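Local coordinates for Lmo0131 protein (Listeria monocytogenes, PDB 4Q6J) that is of unconfirmed function but carries an EAL domain and is probably a phosphodiesterase specific for cyclic di-GMP, at residues B[140-145]-B[150-155]. Numbering follows the deposited sequence. Where two conformers were deposited one is given.
Sequences KNLRKI and VKVSMD. With EDO (1,2-ethanediol), chain Q.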
loop_
_atom_site.group_PDB
_atom_site.type_symbol
_atom_site.label_atom_id
_atom_site.label_comp_id
_atom_site.label_asym_id
_atom_site.label_seq_id
_atom_site.Cartn_x
_atom_site.Cartn_y
_atom_site.Cartn_z
ATOM N N LYS B 140 18.641 -7.121 -14.371
ATOM C CA LYS B 140 19.980 -7.734 -14.382
ATOM C C LYS B 140 20.141 -9.064 -13.631
ATOM O O LYS B 140 20.766 -9.978 -14.130
ATOM C CB LYS B 140 21.006 -6.729 -13.856
ATOM C CG LYS B 140 22.449 -7.198 -13.980
ATOM C CD LYS B 140 23.393 -6.026 -14.211
ATOM C CE LYS B 140 24.713 -6.489 -14.837
ATOM N NZ LYS B 140 24.605 -6.919 -16.278
ATOM N N ASN B 141 19.584 -9.141 -12.432
ATOM C CA ASN B 141 19.533 -10.364 -11.637
ATOM C C ASN B 141 18.923 -11.527 -12.414
ATOM O O ASN B 141 19.489 -12.610 -12.468
ATOM C CB ASN B 141 18.747 -10.126 -10.338
ATOM C CG ASN B 141 19.545 -9.373 -9.328
ATOM O OD1 ASN B 141 20.741 -9.257 -9.471
ATOM N ND2 ASN B 141 18.901 -8.858 -8.305
ATOM N N LEU B 142 17.771 -11.255 -13.020
ATOM C CA LEU B 142 17.056 -12.216 -13.823
ATOM C C LEU B 142 17.874 -12.592 -15.036
ATOM O O LEU B 142 18.038 -13.767 -15.315
ATOM C CB LEU B 142 15.705 -11.649 -14.234
ATOM C CG LEU B 142 14.780 -11.498 -13.031
ATOM C CD1 LEU B 142 13.574 -10.682 -13.368
ATOM C CD2 LEU B 142 14.392 -12.864 -12.533
ATOM N N ARG B 143 18.383 -11.607 -15.754
ATOM C CA ARG B 143 19.102 -11.874 -16.998
ATOM C C ARG B 143 20.249 -12.846 -16.770
ATOM O O ARG B 143 20.506 -13.689 -17.623
ATOM C CB ARG B 143 19.629 -10.593 -17.667
ATOM C CG ARG B 143 18.580 -9.596 -18.223
ATOM C CD ARG B 143 19.234 -8.641 -19.252
ATOM N NE ARG B 143 18.643 -7.299 -19.377
ATOM C CZ ARG B 143 17.613 -6.973 -20.163
ATOM N NH1 ARG B 143 17.188 -5.718 -20.208
ATOM N NH2 ARG B 143 16.995 -7.895 -20.889
ATOM N N LYS B 144 20.905 -12.759 -15.611
ATOM C CA LYS B 144 22.024 -13.648 -15.287
ATOM C C LYS B 144 21.595 -15.064 -15.064
ATOM O O LYS B 144 22.316 -16.001 -15.407
ATOM C CB LYS B 144 22.747 -13.201 -14.039
ATOM C CG LYS B 144 23.640 -12.033 -14.285
ATOM C CD LYS B 144 24.103 -11.432 -12.986
ATOM C CE LYS B 144 24.785 -10.101 -13.243
ATOM N NZ LYS B 144 25.463 -9.607 -12.039
ATOM N N ILE B 145 20.432 -15.242 -14.460
ATOM C CA ILE B 145 19.946 -16.589 -14.253
ATOM C C ILE B 145 19.371 -17.114 -15.574
ATOM O O ILE B 145 19.522 -18.286 -15.901
ATOM C CB ILE B 145 18.943 -16.679 -13.088
ATOM C CG1 ILE B 145 19.645 -16.334 -11.774
ATOM C CG2 ILE B 145 18.384 -18.075 -12.960
ATOM C CD1 ILE B 145 18.854 -16.668 -10.558
ATOM N N VAL B 150 17.248 -20.922 -17.462
ATOM C CA VAL B 150 16.096 -20.745 -16.570
ATOM C C VAL B 150 15.032 -19.808 -17.145
ATOM O O VAL B 150 15.349 -18.766 -17.748
ATOM C CB VAL B 150 16.601 -20.204 -15.205
ATOM C CG1 VAL B 150 15.459 -19.902 -14.218
ATOM C CG2 VAL B 150 17.557 -21.189 -14.598
ATOM N N LYS B 151 13.772 -20.183 -16.950
ATOM C CA LYS B 151 12.639 -19.335 -17.355
ATOM C C LYS B 151 12.136 -18.423 -16.219
ATOM O O LYS B 151 12.407 -18.670 -15.038
ATOM C CB LYS B 151 11.509 -20.201 -17.892
ATOM C CG LYS B 151 11.944 -21.071 -18.996
ATOM C CD LYS B 151 12.016 -20.291 -20.276
ATOM C CE LYS B 151 12.375 -21.190 -21.467
ATOM N NZ LYS B 151 12.344 -20.448 -22.783
ATOM N N VAL B 152 11.422 -17.370 -16.601
ATOM C CA VAL B 152 10.916 -16.368 -15.662
ATOM C C VAL B 152 9.432 -16.055 -15.907
ATOM O O VAL B 152 9.027 -15.718 -17.014
ATOM C CB VAL B 152 11.724 -15.059 -15.771
ATOM C CG1 VAL B 152 11.075 -13.948 -14.934
ATOM C CG2 VAL B 152 13.159 -15.296 -15.332
ATOM N N SER B 153 8.614 -16.213 -14.875
ATOM C CA SER B 153 7.214 -15.859 -14.987
ATOM C C SER B 153 6.846 -14.826 -13.937
ATOM O O SER B 153 7.636 -14.512 -13.078
ATOM C CB SER B 153 6.331 -17.092 -14.836
ATOM O OG SER B 153 6.515 -17.676 -13.586
HETATM N N MSE B 154 5.628 -14.299 -14.007
HETATM C CA MSE B 154 5.151 -13.348 -13.004
HETATM C C MSE B 154 3.724 -13.710 -12.674
HETATM O O MSE B 154 2.947 -14.076 -13.549
HETATM C CB MSE B 154 5.257 -11.895 -13.514
HETATM C CG MSE B 154 4.414 -11.597 -14.721
HETATM SE SE MSE B 154 4.529 -9.756 -15.414
HETATM C CE MSE B 154 3.577 -8.863 -13.912
ATOM N N ASP B 155 3.376 -13.613 -11.402
ATOM C CA ASP B 155 2.032 -13.987 -10.961
ATOM C C ASP B 155 1.052 -12.812 -11.018
ATOM O O ASP B 155 1.450 -11.681 -11.303
ATOM C CB ASP B 155 2.088 -14.544 -9.543
ATOM C CG ASP B 155 2.107 -13.460 -8.499
ATOM O OD1 ASP B 155 2.513 -12.321 -8.833
ATOM O OD2 ASP B 155 1.719 -13.740 -7.335
HETATM C C1 EDO Q . 1.498 -14.102 -2.804
HETATM O O1 EDO Q . 1.623 -15.082 -3.843
HETATM C C2 EDO Q . 0.625 -12.945 -3.265
HETATM O O2 EDO Q . 1.298 -12.231 -4.296
#
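Ile145 meets Val150 and Leu142 meets Val152 where helix 136-146 gives way, through a short loop, to strand 151-154. This is part of a beta-alpha-beta crossover (122-127, 136-146, 151-154) of the TIM-barrel-like EAL domain. The helix belongs to the layer outside the barrel, and the strand runs parallel to strands 122-127 and 174-177.

At the end of the 140-145 segment, the gamma methyl of Ile145 does the touching. With CG1 anti to the carbonyl carbon (chi1 -65°), CG2 is left beside that carbon, on the side where Val150 lies. The two side chains cross obliquely. In the conformer given, Ile145 CG2 sits 3.6 Å from Val150 CB and nearly as close to CG1 and CG2, so it faces all three branch atoms. Val150 CB also comes 3.6 Å from Ile145 O, which brings the valine against helix backbone as well as side chain.

Met105 of helix 102-115 packs against both Leu142 and Ile145, while Ile126 and Ile172 pack against Val152. All four contact residues are buried, and apolar packing joins the two segments. Just past the strand, Asp155 OD2 takes a weak hydrogen bond (3.4 Å) from O2 of an ethanediol, probably from the crystallisation liquor. One turn earlier in the helix than Ile145, Leu142 crosses Val152 at about a right angle. The touch is lighter, one methyl to one methyl, with Leu142 CD2 3.9 Å from Val152 CG2.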